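Local coordinates for protein pyocin S5 (Pseudomonas aeruginosa PAO1, PDB 6THK) that probably kills competing bacteria as a pore-forming bacteriocin that depolarises their cytoplasmic membrane, at residues K51-P56 against S135-W140; I126-Q131 against E166-Y171; K356-S361 against G480-E485; E363-F368 against D434-F439. The protein carries 1 engineered substitution. One frame throughout, in Å; residues are numbered along the deposited sequence.

In the fold
The chain is an elongated, mainly helical molecule without strands, and the four contacts gather as two pairs at opposite sides of its centre. Interactions 1 and 2 have centres about 10 Å apart and touch each other; their segments alternate along the chain, and together they join helix 42-87, the loop before helix 133-145, that helix itself and helix 157-212. Interactions 3 and 4, also about 10 Å apart between centres, lie within the colicin pore-forming domain, with both segments of interaction 4 falling between those of interaction 3. The pairs are separated by 138 to 156 Å between centres, which places the presumed pore-forming helices far from those of interactions 1 and 2; zinc is bound in both interaction 2 and interaction 3.

Interaction 1. Residues K51-P56 against S135-W140; sequences KNIYYP and SIYEAW
Helix-helix packing near the N-terminal end of the model joins Ile53 of helix 42-87 to Ile136, Tyr137 and Trp140 of helix 133-145. The short segments cross with their axes 10.2 Å apart at closest and their N-to-C directions at 125°, and Ile53 makes all the closest side-chain contacts from its helix. It points at the other helix and divides its branches: CG2 meets Ile136, while the CG1-CD1 branch serves Trp140 and Tyr137. A chi1 of -71° sets CG1 beside the backbone N and leaves CG2 anti to that N, 3.8 Å from CG2 of Ile136, the two isoleucines lying side by side and pointing opposite ways. The terminal CD1 comes within 4.0 Å of CD1 of Tyr137, whose phenol leads away to a weak hydrogen bond with Arg45. The indole of Trp140, a broad apolar plate, is buried here; CG2 of Ile136 covers one of its faces toward the rim, while Val161 and Glu164 of helix 157-212 also touch it. Helix 42-87 is not regular at this point: it has a wider pi-type turn at residues 51-54 and a kink at Pro56, which has no N-H to give. The tightest approach across the helices is CG1 of Ile53 to CZ3 of Trp140, at 3.5 Å.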
# COMPACT_ATOMS: atom_id res chain seq x y z
N LYS A 51 -91.45 -10.73 9.38
CA LYS A 51 -91.23 -9.33 9.04
C LYS A 51 -90.02 -8.68 9.73
O LYS A 51 -89.31 -7.92 9.09
CB LYS A 51 -92.51 -8.51 9.33
CG LYS A 51 -92.49 -7.06 8.83
CD LYS A 51 -93.61 -6.20 9.42
CE LYS A 51 -93.26 -5.54 10.74
NZ LYS A 51 -92.31 -4.40 10.57
N ASN A 52 -89.85 -8.93 11.04
CA ASN A 52 -88.87 -8.26 11.89
C ASN A 52 -87.56 -8.99 12.09
O ASN A 52 -86.55 -8.34 12.39
CB ASN A 52 -89.50 -7.93 13.25
CG ASN A 52 -90.73 -7.07 13.15
OD1 ASN A 52 -90.66 -5.84 13.09
ND2 ASN A 52 -91.90 -7.69 13.06
N ILE A 53 -87.55 -10.33 11.95
CA ILE A 53 -86.35 -11.11 12.15
C ILE A 53 -85.92 -11.84 10.84
O ILE A 53 -84.86 -11.49 10.33
CB ILE A 53 -86.46 -12.06 13.39
CG1 ILE A 53 -86.41 -11.26 14.72
CG2 ILE A 53 -85.35 -13.10 13.41
CD1 ILE A 53 -87.70 -10.99 15.40
N TYR A 54 -86.69 -12.80 10.31
CA TYR A 54 -86.26 -13.58 9.14
C TYR A 54 -85.98 -12.76 7.87
O TYR A 54 -84.91 -12.91 7.30
CB TYR A 54 -87.22 -14.73 8.82
CG TYR A 54 -86.60 -15.79 7.93
CD1 TYR A 54 -86.64 -15.67 6.54
CD2 TYR A 54 -85.99 -16.93 8.46
CE1 TYR A 54 -86.06 -16.63 5.71
CE2 TYR A 54 -85.44 -17.91 7.64
CZ TYR A 54 -85.48 -17.76 6.26
OH TYR A 54 -84.94 -18.73 5.44
N TYR A 55 -86.94 -11.94 7.40
CA TYR A 55 -86.77 -11.17 6.17
C TYR A 55 -85.59 -10.17 6.26
O TYR A 55 -84.75 -10.21 5.36
CB TYR A 55 -88.10 -10.53 5.70
CG TYR A 55 -89.12 -11.51 5.14
CD1 TYR A 55 -89.27 -12.79 5.68
CD2 TYR A 55 -89.99 -11.13 4.11
CE1 TYR A 55 -90.22 -13.68 5.18
CE2 TYR A 55 -90.94 -12.02 3.61
CZ TYR A 55 -91.05 -13.30 4.14
OH TYR A 55 -91.97 -14.20 3.67
N PRO A 56 -85.42 -9.37 7.37
CA PRO A 56 -84.25 -8.48 7.46
C PRO A 56 -82.90 -9.22 7.57
O PRO A 56 -81.97 -8.82 6.86
CB PRO A 56 -84.53 -7.65 8.73
CG PRO A 56 -85.99 -7.80 8.99
CD PRO A 56 -86.30 -9.19 8.55
N SER A 135 -85.01 -18.66 17.31
CA SER A 135 -83.74 -18.71 18.03
C SER A 135 -83.20 -17.28 18.17
O SER A 135 -82.93 -16.85 19.29
CB SER A 135 -82.74 -19.61 17.30
OG SER A 135 -81.43 -19.48 17.83
N ILE A 136 -83.15 -16.52 17.05
CA ILE A 136 -82.69 -15.14 17.02
C ILE A 136 -83.55 -14.27 17.94
O ILE A 136 -83.01 -13.49 18.73
CB ILE A 136 -82.58 -14.59 15.57
CG1 ILE A 136 -81.53 -15.38 14.75
CG2 ILE A 136 -82.23 -13.10 15.59
CD1 ILE A 136 -81.53 -15.17 13.25
N TYR A 137 -84.87 -14.43 17.86
CA TYR A 137 -85.81 -13.68 18.68
C TYR A 137 -85.57 -13.87 20.18
O TYR A 137 -85.57 -12.88 20.92
CB TYR A 137 -87.25 -14.05 18.31
CG TYR A 137 -88.30 -13.45 19.23
CD1 TYR A 137 -88.67 -12.11 19.11
CD2 TYR A 137 -88.93 -14.22 20.21
CE1 TYR A 137 -89.65 -11.56 19.94
CE2 TYR A 137 -89.89 -13.67 21.05
CZ TYR A 137 -90.25 -12.34 20.92
OH TYR A 137 -91.22 -11.80 21.73
N GLU A 138 -85.37 -15.12 20.62
CA GLU A 138 -85.17 -15.45 22.04
C GLU A 138 -83.83 -14.96 22.53
O GLU A 138 -83.71 -14.56 23.69
CB GLU A 138 -85.37 -16.96 22.30
CG GLU A 138 -86.77 -17.48 22.00
CD GLU A 138 -87.93 -17.04 22.87
OE1 GLU A 138 -87.72 -16.26 23.83
OE2 GLU A 138 -89.07 -17.47 22.59
N ALA A 139 -82.86 -14.94 21.64
CA ALA A 139 -81.55 -14.44 21.98
C ALA A 139 -81.70 -12.94 22.17
O ALA A 139 -81.18 -12.39 23.13
CB ALA A 139 -80.57 -14.74 20.87
N TRP A 140 -82.41 -12.29 21.27
CA TRP A 140 -82.62 -10.85 21.36
C TRP A 140 -83.41 -10.47 22.61
O TRP A 140 -83.13 -9.48 23.26
CB TRP A 140 -83.30 -10.30 20.11
CG TRP A 140 -82.41 -10.24 18.93
CD1 TRP A 140 -81.10 -10.58 18.89
CD2 TRP A 140 -82.75 -9.82 17.61
NE1 TRP A 140 -80.60 -10.40 17.63
CE2 TRP A 140 -81.60 -9.93 16.82
CE3 TRP A 140 -83.93 -9.36 17.02
CZ2 TRP A 140 -81.59 -9.61 15.48
CZ3 TRP A 140 -83.91 -9.04 15.68
CH2 TRP A 140 -82.75 -9.17 14.93

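Interaction 2. Residues I126-Q131 against E166-Y171; sequences IDYEKQ and ERAVAY. With ZN (zinc ion), chain F.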
# COMPACT_ATOMS: atom_id res chain seq x y z
N ILE A 126 -74.10 -14.57 17.66
CA ILE A 126 -75.23 -15.24 17.05
C ILE A 126 -74.85 -15.54 15.59
O ILE A 126 -74.59 -14.60 14.83
CB ILE A 126 -76.55 -14.41 17.18
CG1 ILE A 126 -76.74 -13.81 18.60
CG2 ILE A 126 -77.78 -15.24 16.76
CD1 ILE A 126 -77.76 -12.69 18.73
N ASP A 127 -74.77 -16.83 15.21
CA ASP A 127 -74.45 -17.20 13.83
C ASP A 127 -75.75 -17.18 13.07
O ASP A 127 -76.37 -18.22 12.86
CB ASP A 127 -73.78 -18.59 13.76
CG ASP A 127 -72.79 -18.75 12.62
OD1 ASP A 127 -72.16 -17.73 12.23
OD2 ASP A 127 -72.59 -19.89 12.16
N TYR A 128 -76.17 -15.96 12.68
CA TYR A 128 -77.44 -15.59 12.02
C TYR A 128 -77.93 -16.57 10.96
O TYR A 128 -79.09 -16.99 11.03
CB TYR A 128 -77.37 -14.17 11.45
CG TYR A 128 -76.94 -13.14 12.45
CD1 TYR A 128 -77.81 -12.69 13.44
CD2 TYR A 128 -75.66 -12.61 12.43
CE1 TYR A 128 -77.41 -11.75 14.39
CE2 TYR A 128 -75.24 -11.68 13.38
CZ TYR A 128 -76.13 -11.24 14.35
OH TYR A 128 -75.72 -10.32 15.27
N GLU A 129 -77.06 -16.95 10.02
CA GLU A 129 -77.38 -17.86 8.91
C GLU A 129 -77.81 -19.26 9.37
O GLU A 129 -78.59 -19.91 8.67
CB GLU A 129 -76.20 -17.93 7.90
CG GLU A 129 -75.14 -19.02 8.10
CD GLU A 129 -73.79 -18.60 8.63
OE1 GLU A 129 -73.62 -17.41 9.00
OE2 GLU A 129 -72.88 -19.46 8.68
N LYS A 130 -77.31 -19.72 10.52
CA LYS A 130 -77.60 -21.07 11.01
C LYS A 130 -78.69 -21.14 12.08
O LYS A 130 -79.00 -22.24 12.55
CB LYS A 130 -76.30 -21.74 11.49
CG LYS A 130 -75.48 -22.27 10.32
CD LYS A 130 -74.00 -22.29 10.63
CE LYS A 130 -73.17 -22.73 9.44
NZ LYS A 130 -71.72 -22.71 9.76
N GLN A 131 -79.29 -20.00 12.43
CA GLN A 131 -80.36 -19.93 13.44
C GLN A 131 -81.75 -19.76 12.83
O GLN A 131 -81.91 -19.13 11.78
CB GLN A 131 -80.12 -18.75 14.42
CG GLN A 131 -78.74 -18.62 15.06
CD GLN A 131 -78.27 -19.88 15.73
OE1 GLN A 131 -77.36 -20.56 15.24
NE2 GLN A 131 -78.86 -20.21 16.87
N GLU A 166 -78.17 -3.77 13.12
CA GLU A 166 -76.96 -2.99 12.80
C GLU A 166 -75.74 -3.85 13.14
O GLU A 166 -74.80 -3.92 12.35
CB GLU A 166 -76.93 -1.66 13.56
CG GLU A 166 -76.07 -0.60 12.90
CD GLU A 166 -75.57 0.54 13.78
OE1 GLU A 166 -74.49 1.09 13.48
OE2 GLU A 166 -76.27 0.88 14.77
N ARG A 167 -75.80 -4.55 14.29
CA ARG A 167 -74.77 -5.47 14.78
C ARG A 167 -74.63 -6.70 13.85
O ARG A 167 -73.52 -7.24 13.73
CB ARG A 167 -75.05 -5.88 16.23
CG ARG A 167 -73.83 -6.39 16.97
CD ARG A 167 -74.08 -6.62 18.44
NE ARG A 167 -74.98 -7.75 18.67
CZ ARG A 167 -74.58 -8.99 18.88
NH1 ARG A 167 -73.29 -9.29 18.90
NH2 ARG A 167 -75.47 -9.95 19.09
N ALA A 168 -75.74 -7.12 13.19
CA ALA A 168 -75.74 -8.23 12.22
C ALA A 168 -74.96 -7.82 10.96
O ALA A 168 -74.24 -8.64 10.40
CB ALA A 168 -77.17 -8.62 11.85
N VAL A 169 -75.11 -6.55 10.53
CA VAL A 169 -74.37 -5.98 9.39
C VAL A 169 -72.90 -5.95 9.79
O VAL A 169 -72.08 -6.50 9.07
CB VAL A 169 -74.92 -4.59 8.96
CG1 VAL A 169 -73.93 -3.84 8.08
CG2 VAL A 169 -76.26 -4.74 8.25
N ALA A 170 -72.60 -5.38 11.00
CA ALA A 170 -71.25 -5.32 11.58
C ALA A 170 -70.56 -6.69 11.58
O ALA A 170 -69.39 -6.75 11.19
CB ALA A 170 -71.32 -4.77 13.00
N TYR A 171 -71.29 -7.79 11.96
CA TYR A 171 -70.75 -9.16 11.98
C TYR A 171 -70.27 -9.62 10.60
O TYR A 171 -69.17 -10.17 10.50
CB TYR A 171 -71.75 -10.16 12.58
CG TYR A 171 -71.38 -11.61 12.37
CD1 TYR A 171 -70.32 -12.20 13.07
CD2 TYR A 171 -72.07 -12.41 11.46
CE1 TYR A 171 -69.96 -13.52 12.86
CE2 TYR A 171 -71.71 -13.74 11.24
CZ TYR A 171 -70.67 -14.30 11.96
OH TYR A 171 -70.32 -15.62 11.76
ZN ZN F . -72.13 -18.25 10.14
O HOH W 1 -70.66 -16.35 8.81
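Arg167, on helix 157-212, is the first residue of 166-171 to meet the loop 126-131. Its chain bends at chi3 (69°), and NH2 lies 3.6 Å from CD1 of Ile126, near the plane of the guanidinium, while OH of Tyr128 stands over one guanidinium face. The buried charge is met elsewhere, by the carbonyls of Phe120 and Pro124 and by Glu164. Next, Ala168 is small enough to let the Tyr128 ring lie close to the helix: its CB sits over the ring face in a CH-pi contact, 3.9 Å from the centroid and 17° off the normal. One turn further on, Tyr171 passes the same ring obliquely, with CD2 of Tyr171 3.7 Å from CD2 of Tyr128. Beyond that its OH lies 2.8 Å from OD1 of Asp127, at most a weak hydrogen bond. That oxygen also binds zinc, which Glu129 grips through both OE1 and OE2, so Tyr171 is a second-shell neighbour of the metal. A water bridges Tyr171 OH and Glu129 OE1, 3.1 Å from each. Around this site, Val57 and Ile60 of helix 42-87 pack on Tyr128 and Ala168, and Ala139 and Trp140 of helix 133-145 close over Ile126.

Interaction 3. Residues K356-S361 against G480-E485; sequences KNIRSS and GAMIDE. With ZN (zinc ion), chain H.
Arg359 and Met482 join two chain turns of the helical colicin pore-forming domain: the loop before helix 361-378 and the turn between helices 468-481 and 485-498. The backbone N of Arg359 gives an almost straight hydrogen bond to Met482 O (2.8 Å, 173°). From there the arginine chain runs on across the turn, its CD 3.2 Å from Ile483 O, and chi3 of 77° turns NE off the line of the chain; at the end, NH1 makes a weak hydrogen bond to Ala481 O. Arginine suits the place because its long chain spans the turn and its guanidinium has several N-H groups, for Ala481 O and Ser367 OG. Met482 answers with a flexible thioether chain: CG lies 3.8 Å from CG2 of Ile358, and CE folds against the carbonyl oxygens of Arg359 and Ser360. A water donates to both Asn357 O and Ile483 O, linking two carbonyls that, as acceptors, cannot bond each other. Lys356 passes near Asp484 without a salt bridge, its NZ being bonded to Gly352 O. Farther out, Ser360 N-caps helix 361-378 through Glu363 N. Ser367 OG probably hydrogen-bonds both Arg359 NH2 and Glu485 OE1, and so probably helps to position a carboxylate that shares a zinc with His371 and Glu489; the metal bond from Glu485 OE2 measures 2.2 Å.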
# COMPACT_ATOMS: atom_id res chain seq x y z
N LYS A 356 48.88 17.70 -13.40
CA LYS A 356 49.72 17.51 -14.58
C LYS A 356 49.46 16.13 -15.20
O LYS A 356 48.91 15.24 -14.53
CB LYS A 356 51.21 17.66 -14.23
CG LYS A 356 51.69 19.09 -13.91
CD LYS A 356 53.23 19.10 -13.85
CE LYS A 356 53.84 20.45 -13.54
NZ LYS A 356 53.45 20.96 -12.20
N ASN A 357 49.82 15.97 -16.48
CA ASN A 357 49.74 14.70 -17.20
C ASN A 357 51.18 14.20 -17.44
O ASN A 357 52.14 14.94 -17.23
CB ASN A 357 49.02 14.85 -18.54
CG ASN A 357 47.56 15.18 -18.44
OD1 ASN A 357 46.73 14.37 -17.99
ND2 ASN A 357 47.21 16.37 -18.90
N ILE A 358 51.32 12.94 -17.89
CA ILE A 358 52.62 12.34 -18.18
C ILE A 358 53.17 12.93 -19.48
O ILE A 358 52.41 13.13 -20.43
CB ILE A 358 52.40 10.81 -18.24
CG1 ILE A 358 52.11 10.28 -16.84
CG2 ILE A 358 53.57 10.06 -18.92
CD1 ILE A 358 51.15 9.15 -16.76
N ARG A 359 54.47 13.23 -19.52
CA ARG A 359 55.11 13.78 -20.72
C ARG A 359 55.30 12.68 -21.78
O ARG A 359 54.89 11.53 -21.58
CB ARG A 359 56.46 14.43 -20.37
CG ARG A 359 56.36 15.59 -19.39
CD ARG A 359 57.72 15.99 -18.87
NE ARG A 359 58.48 16.78 -19.85
CZ ARG A 359 59.78 17.04 -19.76
NH1 ARG A 359 60.49 16.56 -18.75
NH2 ARG A 359 60.38 17.76 -20.70
N SER A 360 55.89 13.04 -22.92
CA SER A 360 56.15 12.08 -23.97
C SER A 360 57.54 11.50 -23.69
O SER A 360 58.33 12.13 -22.99
CB SER A 360 56.12 12.77 -25.33
OG SER A 360 57.11 13.78 -25.39
N SER A 361 57.83 10.30 -24.23
CA SER A 361 59.14 9.65 -24.07
C SER A 361 60.24 10.54 -24.63
O SER A 361 61.26 10.70 -23.98
CB SER A 361 59.16 8.28 -24.72
OG SER A 361 59.16 8.37 -26.13
N GLY A 480 60.31 11.75 -12.19
CA GLY A 480 60.36 13.20 -12.31
C GLY A 480 60.61 13.70 -13.72
O GLY A 480 60.01 14.69 -14.13
N ALA A 481 61.48 13.02 -14.49
CA ALA A 481 61.76 13.35 -15.91
C ALA A 481 60.49 13.20 -16.78
O ALA A 481 60.37 13.82 -17.84
CB ALA A 481 62.85 12.42 -16.45
N MET A 482 59.55 12.39 -16.31
CA MET A 482 58.30 12.10 -17.00
C MET A 482 57.19 13.09 -16.63
O MET A 482 56.10 13.04 -17.21
CB MET A 482 57.87 10.68 -16.63
CG MET A 482 57.19 9.97 -17.74
SD MET A 482 58.35 9.44 -18.99
CE MET A 482 57.41 9.75 -20.46
N ILE A 483 57.48 13.99 -15.66
CA ILE A 483 56.53 14.96 -15.13
C ILE A 483 56.93 16.41 -15.42
O ILE A 483 56.26 17.09 -16.20
CB ILE A 483 56.28 14.71 -13.61
CG1 ILE A 483 55.84 13.25 -13.35
CG2 ILE A 483 55.28 15.73 -13.04
CD1 ILE A 483 55.83 12.80 -11.88
N ASP A 484 58.03 16.86 -14.80
CA ASP A 484 58.51 18.23 -14.88
C ASP A 484 60.02 18.23 -14.79
O ASP A 484 60.57 17.47 -13.99
CB ASP A 484 57.93 19.03 -13.68
CG ASP A 484 57.97 20.54 -13.77
OD1 ASP A 484 58.34 21.07 -14.84
OD2 ASP A 484 57.58 21.21 -12.77
N GLU A 485 60.67 19.12 -15.55
CA GLU A 485 62.12 19.33 -15.57
C GLU A 485 62.67 19.71 -14.19
O GLU A 485 63.74 19.21 -13.83
CB GLU A 485 62.52 20.41 -16.60
CG GLU A 485 64.02 20.51 -16.85
CD GLU A 485 64.59 19.94 -18.14
OE1 GLU A 485 63.89 19.96 -19.18
OE2 GLU A 485 65.78 19.56 -18.13
ZN ZN H . 67.40 19.91 -16.63
O HOH W 2 53.52 17.18 -17.42

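Interaction 4. Residues E363-F368 against D434-F439; sequences EAIKSF and DWKPFF
Phe368 stands between Trp435 and Phe439, and these three rings form an aromatic cluster where helix 361-378 meets the start of helix 436-446. Each neighbouring pair is steeply inclined. Phe368 turns its edge to the face of the Trp435 five-membered ring, in a T-shaped pair with centroids 4.7 Å apart and planes at 66°; its CE2 comes within 3.3 Å of CD1 of Trp435. In the second pair the roles change: Phe439 brings its edge, led by CZ, to a face of Phe368, offset from the centre, with planes at 69°. Phe368 thus offers an edge to one partner and a face to the other, an arrangement that places rim hydrogens against pi clouds. A chi1 of -167° sets its CG anti to the backbone N, and the ring beyond lies between the two partners. The Phe439 ring is engaged on a face as well, where CB of Ala364 rests in a CH-pi contact, 4.0 Å from the centroid. Alanine's single methyl allows this close approach, the two CA atoms being 6.9 Å apart. Ile365 meets the same ring obliquely, its CG1 3.7 Å from CD2 of Phe439, and its CG2 lies on the aliphatic CG of Lys436. The lysine chain bends at chi3 and chi4, and its NZ forms a salt bridge with Asp434 OD1, the oxygen that also accepts from Lys436 N and caps the helix start. Beyond the cluster, Phe426 of helix 419-431 packs edge-to-face with Trp435, Val478 of helix 468-481 also touches Trp435, and Leu488 of helix 485-498 lies against Phe368.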
# COMPACT_ATOMS: atom_id res chain seq x y z
N GLU A 363 60.32 13.94 -24.86
CA GLU A 363 60.53 15.04 -23.92
C GLU A 363 61.41 14.54 -22.76
O GLU A 363 62.49 15.10 -22.53
CB GLU A 363 59.18 15.59 -23.38
CG GLU A 363 58.44 16.53 -24.32
CD GLU A 363 57.12 17.09 -23.79
OE1 GLU A 363 57.17 17.94 -22.87
OE2 GLU A 363 56.05 16.72 -24.33
N ALA A 364 60.98 13.44 -22.10
CA ALA A 364 61.66 12.78 -20.98
C ALA A 364 63.08 12.38 -21.31
O ALA A 364 63.97 12.63 -20.50
CB ALA A 364 60.87 11.56 -20.55
N ILE A 365 63.31 11.78 -22.51
CA ILE A 365 64.62 11.36 -23.01
C ILE A 365 65.53 12.59 -23.15
O ILE A 365 66.66 12.55 -22.68
CB ILE A 365 64.52 10.51 -24.32
CG1 ILE A 365 63.99 9.08 -24.02
CG2 ILE A 365 65.88 10.43 -25.05
CD1 ILE A 365 63.27 8.38 -25.17
N LYS A 366 64.99 13.70 -23.72
CA LYS A 366 65.70 14.97 -23.90
C LYS A 366 66.10 15.60 -22.56
O LYS A 366 67.25 16.00 -22.43
CB LYS A 366 64.90 15.96 -24.76
N SER A 367 65.17 15.65 -21.57
CA SER A 367 65.43 16.21 -20.23
C SER A 367 66.44 15.36 -19.48
O SER A 367 67.38 15.90 -18.90
CB SER A 367 64.15 16.30 -19.41
OG SER A 367 63.18 17.17 -19.98
N PHE A 368 66.24 14.02 -19.48
CA PHE A 368 67.09 13.05 -18.78
C PHE A 368 68.49 12.93 -19.38
O PHE A 368 69.44 12.73 -18.62
CB PHE A 368 66.40 11.68 -18.69
CG PHE A 368 67.06 10.72 -17.72
CD1 PHE A 368 66.85 10.83 -16.35
CD2 PHE A 368 67.88 9.69 -18.19
CE1 PHE A 368 67.45 9.93 -15.46
CE2 PHE A 368 68.49 8.81 -17.30
CZ PHE A 368 68.26 8.92 -15.94
N ASP A 434 71.14 2.72 -20.66
CA ASP A 434 70.03 3.15 -21.51
C ASP A 434 68.65 3.20 -20.84
O ASP A 434 68.04 2.17 -20.51
CB ASP A 434 69.99 2.30 -22.80
CG ASP A 434 69.29 2.97 -23.98
OD1 ASP A 434 68.83 4.13 -23.83
OD2 ASP A 434 69.20 2.33 -25.05
N TRP A 435 68.12 4.42 -20.78
CA TRP A 435 66.81 4.71 -20.23
C TRP A 435 65.76 4.99 -21.32
O TRP A 435 64.57 4.98 -21.04
CB TRP A 435 66.90 5.87 -19.23
CG TRP A 435 67.52 5.45 -17.94
CD1 TRP A 435 68.82 5.58 -17.58
CD2 TRP A 435 66.87 4.79 -16.85
NE1 TRP A 435 69.02 5.07 -16.34
CE2 TRP A 435 67.84 4.57 -15.87
CE3 TRP A 435 65.57 4.37 -16.61
CZ2 TRP A 435 67.55 3.95 -14.67
CZ3 TRP A 435 65.28 3.76 -15.42
CH2 TRP A 435 66.26 3.56 -14.46
N LYS A 436 66.21 5.22 -22.55
CA LYS A 436 65.29 5.44 -23.69
C LYS A 436 64.22 4.32 -23.77
O LYS A 436 63.04 4.66 -23.81
CB LYS A 436 66.05 5.61 -25.03
CG LYS A 436 67.05 6.78 -25.04
CD LYS A 436 67.58 7.11 -26.44
CE LYS A 436 68.72 6.22 -26.91
NZ LYS A 436 69.99 6.51 -26.20
N PRO A 437 64.56 2.99 -23.66
CA PRO A 437 63.50 1.96 -23.67
C PRO A 437 62.64 1.93 -22.41
O PRO A 437 61.62 1.24 -22.38
CB PRO A 437 64.29 0.65 -23.86
CG PRO A 437 65.66 1.07 -24.32
CD PRO A 437 65.89 2.36 -23.61
N PHE A 438 63.11 2.54 -21.33
CA PHE A 438 62.27 2.66 -20.15
C PHE A 438 61.16 3.69 -20.32
O PHE A 438 60.01 3.46 -19.99
CB PHE A 438 63.05 3.02 -18.89
CG PHE A 438 62.18 3.20 -17.70
CD1 PHE A 438 61.68 2.11 -17.02
CD2 PHE A 438 61.81 4.46 -17.28
CE1 PHE A 438 60.86 2.27 -15.93
CE2 PHE A 438 60.99 4.63 -16.19
CZ PHE A 438 60.51 3.54 -15.52
N PHE A 439 61.55 4.87 -20.80
CA PHE A 439 60.63 5.97 -21.00
C PHE A 439 59.58 5.60 -22.03
O PHE A 439 58.41 5.94 -21.89
CB PHE A 439 61.38 7.25 -21.40
CG PHE A 439 62.20 7.83 -20.29
CD1 PHE A 439 61.64 8.10 -19.07
CD2 PHE A 439 63.54 8.09 -20.48
CE1 PHE A 439 62.40 8.62 -18.04
CE2 PHE A 439 64.30 8.61 -19.46
CZ PHE A 439 63.73 8.88 -18.24